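PDB 5UR2: bifunctional protein PutA from Bdellovibrio bacteriovorus, which probably oxidises proline to glutamate in two steps, through a flavin-dependent proline dehydrogenase and an NAD-dependent L-glutamate gamma-semialdehyde dehydrogenase. Local coordinates for residues I705-Y710 with M727-V732. Numbering follows the deposited sequence.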
ATOM      1  N   ILE B 705      27.878  10.802  13.292  1.00 23.04           N
ATOM      2  CA  ILE B 705      26.648  11.134  12.578  1.00 22.12           C
ATOM      3  C   ILE B 705      25.473  10.327  13.129  1.00 22.94           C
ATOM      4  O   ILE B 705      24.332  10.788  13.081  1.00 25.36           O
ATOM      5  CB  ILE B 705      26.796  10.955  11.053  1.00 27.52           C
ATOM      6  CG1 ILE B 705      27.054   9.496  10.670  1.00 17.68           C
ATOM      7  CG2 ILE B 705      27.877  11.885  10.490  1.00 26.68           C
ATOM      8  CD1 ILE B 705      27.154   9.303   9.151  1.00 17.31           C
ATOM      9  N   VAL B 706      25.725   9.143  13.693  1.00 21.39           N
ATOM     10  CA  VAL B 706      24.663   8.421  14.393  1.00 24.90           C
ATOM     11  C   VAL B 706      24.164   9.241  15.574  1.00 25.86           C
ATOM     12  O   VAL B 706      22.954   9.334  15.816  1.00 24.74           O
ATOM     13  CB  VAL B 706      25.147   7.026  14.836  1.00 25.04           C
ATOM     14  CG1 VAL B 706      24.267   6.471  15.965  1.00 28.42           C
ATOM     15  CG2 VAL B 706      25.135   6.057  13.658  1.00 27.36           C
ATOM     16  N   ASN B 707      25.086   9.864  16.316  1.00 21.50           N
ATOM     17  CA  ASN B 707      24.745  10.556  17.550  1.00 21.80           C
ATOM     18  C   ASN B 707      24.243  11.975  17.344  1.00 25.19           C
ATOM     19  O   ASN B 707      23.671  12.535  18.278  1.00 28.21           O
ATOM     20  CB  ASN B 707      25.958  10.615  18.497  1.00 25.38           C
ATOM     21  CG  ASN B 707      26.293   9.257  19.101  1.00 34.13           C
ATOM     22  OD1 ASN B 707      25.408   8.429  19.310  1.00 41.99           O
ATOM     23  ND2 ASN B 707      27.554   9.061  19.466  1.00 35.33           N
ATOM     24  N   HIS B 708      24.421  12.562  16.163  1.00 18.76           N
ATOM     25  CA  HIS B 708      24.168  13.988  15.992  1.00 19.41           C
ATOM     26  C   HIS B 708      22.688  14.340  16.166  1.00 25.74           C
ATOM     27  O   HIS B 708      21.794  13.561  15.831  1.00 18.13           O
ATOM     28  CB  HIS B 708      24.634  14.434  14.607  1.00 19.33           C
ATOM     29  CG  HIS B 708      24.830  15.910  14.490  1.00 26.89           C
ATOM     30  ND1 HIS B 708      23.785  16.780  14.271  1.00 30.63           N
ATOM     31  CD2 HIS B 708      25.948  16.672  14.572  1.00 27.32           C
ATOM     32  CE1 HIS B 708      24.250  18.018  14.228  1.00 29.13           C
ATOM     33  NE2 HIS B 708      25.559  17.980  14.406  1.00 25.84           N
ATOM     34  N   LYS B 709      22.436  15.560  16.652  1.00 27.73           N
ATOM     35  CA  LYS B 709      21.067  15.989  16.927  1.00 26.94           C
ATOM     36  C   LYS B 709      20.248  16.203  15.654  1.00 26.21           C
ATOM     37  O   LYS B 709      19.019  16.137  15.715  1.00 27.50           O
ATOM     38  CB  LYS B 709      21.072  17.279  17.761  1.00 22.83           C
ATOM     39  CG  LYS B 709      21.641  18.472  17.005  1.00 26.36           C
ATOM     40  CD  LYS B 709      21.715  19.739  17.849  1.00 27.56           C
ATOM     41  CE  LYS B 709      22.282  20.880  17.010  1.00 31.06           C
ATOM     42  NZ  LYS B 709      22.659  22.062  17.827  1.00 32.83           N
ATOM     43  N   TYR B 710      20.886  16.448  14.507  1.00 21.10           N
ATOM     44  CA  TYR B 710      20.118  16.642  13.287  1.00 22.17           C
ATOM     45  C   TYR B 710      19.730  15.330  12.622  1.00 22.55           C
ATOM     46  O   TYR B 710      18.817  15.322  11.794  1.00 22.81           O
ATOM     47  CB  TYR B 710      20.901  17.456  12.256  1.00 26.40           C
ATOM     48  CG  TYR B 710      21.143  18.911  12.569  1.00 29.27           C
ATOM     49  CD1 TYR B 710      20.394  19.592  13.518  1.00 32.71           C
ATOM     50  CD2 TYR B 710      22.134  19.609  11.886  1.00 27.04           C
ATOM     51  CE1 TYR B 710      20.646  20.942  13.786  1.00 39.41           C
ATOM     52  CE2 TYR B 710      22.388  20.936  12.143  1.00 34.19           C
ATOM     53  CZ  TYR B 710      21.652  21.601  13.084  1.00 37.96           C
ATOM     54  OH  TYR B 710      21.939  22.928  13.296  1.00 42.98           O
ATOM     55  N   MET B 727      21.453   1.019  17.670  1.00 29.10           N
ATOM     56  CA  MET B 727      20.086   1.174  18.148  1.00 32.68           C
ATOM     57  C   MET B 727      20.077   1.728  19.561  1.00 31.30           C
ATOM     58  O   MET B 727      19.210   2.534  19.912  1.00 27.74           O
ATOM     59  CB  MET B 727      19.341  -0.160  18.081  1.00 34.48           C
ATOM     60  CG  MET B 727      18.976  -0.567  16.671  1.00 38.79           C
ATOM     61  SD  MET B 727      17.959  -2.057  16.647  1.00 44.17           S
ATOM     62  CE  MET B 727      19.071  -3.181  17.443  1.00 40.42           C
ATOM     63  N   ASN B 728      21.065   1.346  20.360  1.00 34.57           N
ATOM     64  CA  ASN B 728      21.198   1.906  21.694  1.00 31.98           C
ATOM     65  C   ASN B 728      21.493   3.403  21.638  1.00 32.04           C
ATOM     66  O   ASN B 728      20.839   4.207  22.317  1.00 31.44           O
ATOM     67  CB  ASN B 728      22.301   1.157  22.426  1.00 38.98           C
ATOM     68  CG  ASN B 728      22.063   1.100  23.881  1.00 49.58           C
ATOM     69  OD1 ASN B 728      22.574   1.937  24.617  1.00 58.69           O
ATOM     70  ND2 ASN B 728      21.248   0.132  24.324  1.00 49.66           N
ATOM     71  N   ARG B 729      22.463   3.800  20.810  1.00 30.60           N
ATOM     72  CA  ARG B 729      22.813   5.216  20.712  1.00 33.69           C
ATOM     73  C   ARG B 729      21.664   6.040  20.147  1.00 27.83           C
ATOM     74  O   ARG B 729      21.460   7.190  20.553  1.00 26.74           O
ATOM     75  CB  ARG B 729      24.067   5.399  19.855  1.00 38.48           C
ATOM     76  CG  ARG B 729      25.369   4.767  20.403  1.00 46.08           C
ATOM     77  CD  ARG B 729      25.648   5.121  21.853  1.00 54.75           C
ATOM     78  NE  ARG B 729      25.459   6.546  22.066  1.00 63.24           N
ATOM     79  CZ  ARG B 729      25.262   7.108  23.252  1.00 71.22           C
ATOM     80  NH1 ARG B 729      25.059   8.411  23.326  1.00 77.14           N
ATOM     81  NH2 ARG B 729      25.253   6.373  24.358  1.00 67.83           N
ATOM     82  N   ALA B 730      20.933   5.490  19.177  1.00 22.54           N
ATOM     83  CA  ALA B 730      19.888   6.253  18.495  1.00 26.77           C
ATOM     84  C   ALA B 730      18.706   6.575  19.404  1.00 31.92           C
ATOM     85  O   ALA B 730      17.974   7.545  19.149  1.00 30.26           O
ATOM     86  CB  ALA B 730      19.392   5.481  17.273  1.00 23.42           C
ATOM     87  N   ALA B 731      18.483   5.765  20.443  1.00 34.00           N
ATOM     88  CA  ALA B 731      17.380   5.991  21.372  1.00 30.72           C
ATOM     89  C   ALA B 731      17.609   7.181  22.296  1.00 27.69           C
ATOM     90  O   ALA B 731      16.670   7.604  22.972  1.00 38.43           O
ATOM     91  CB  ALA B 731      17.129   4.730  22.200  1.00 26.26           C
ATOM     92  N   VAL B 732      18.823   7.715  22.351  1.00 32.04           N
ATOM     93  CA  VAL B 732      19.131   8.875  23.187  1.00 32.45           C
ATOM     94  C   VAL B 732      18.635  10.144  22.501  1.00 35.41           C
ATOM     95  O   VAL B 732      18.892  10.360  21.312  1.00 36.83           O
ATOM     96  CB  VAL B 732      20.642   8.960  23.451  1.00 38.24           C
ATOM     97  CG1 VAL B 732      20.980  10.175  24.320  1.00 38.12           C
ATOM     98  CG2 VAL B 732      21.160   7.664  24.063  1.00 39.95           C
TER
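Within these segments, helices 698-707 and 720-730 come closest at Asn-707 and Arg-729, whose CA atoms are 6.5 Å apart. The two helices flank strand 711-717 in the chain, a helix-strand-helix unit of the Rossmann-type part of the aldehyde dehydrogenase fold, away from the predicted catalytic residues. Two side chains of the first helix meet one of the second. On the buried side, Val-706 turns CG1 toward the base of the arginine and reaches Arg-729 CB at 4.0 Å, the two side chains crossing at about a right angle; the valine also packs on Ile-638 of strand 623-638. The polar half belongs to Asn-707. Its amide oxygen OD1 lies at the edge of the guanidinium, near its plane, and accepts a weak but almost straight bond from Arg-729 NE, 3.3 Å long with an angle of 176° at the hydrogen. The amide plane itself stands nearly perpendicular to the guanidinium. Bends at chi2 (-50°) and chi3 (-46°) curl the arginine chain and bring NE to the amide oxygen. OD1 also lies 3.4 Å from Arg-729 CB, against the aliphatic root of the arginine. Glu-703, one turn earlier on the first helix, serves both residues: its OE2 takes a hydrogen bond from Asn-707 ND2, which should help fix which way round the amide sits, and stands in a long, weak ion pair with Arg-729 NE, the same nitrogen that meets OD1. Val-732 lays CG2 over one face of the guanidinium, near its rim and 3.9 Å off the plane.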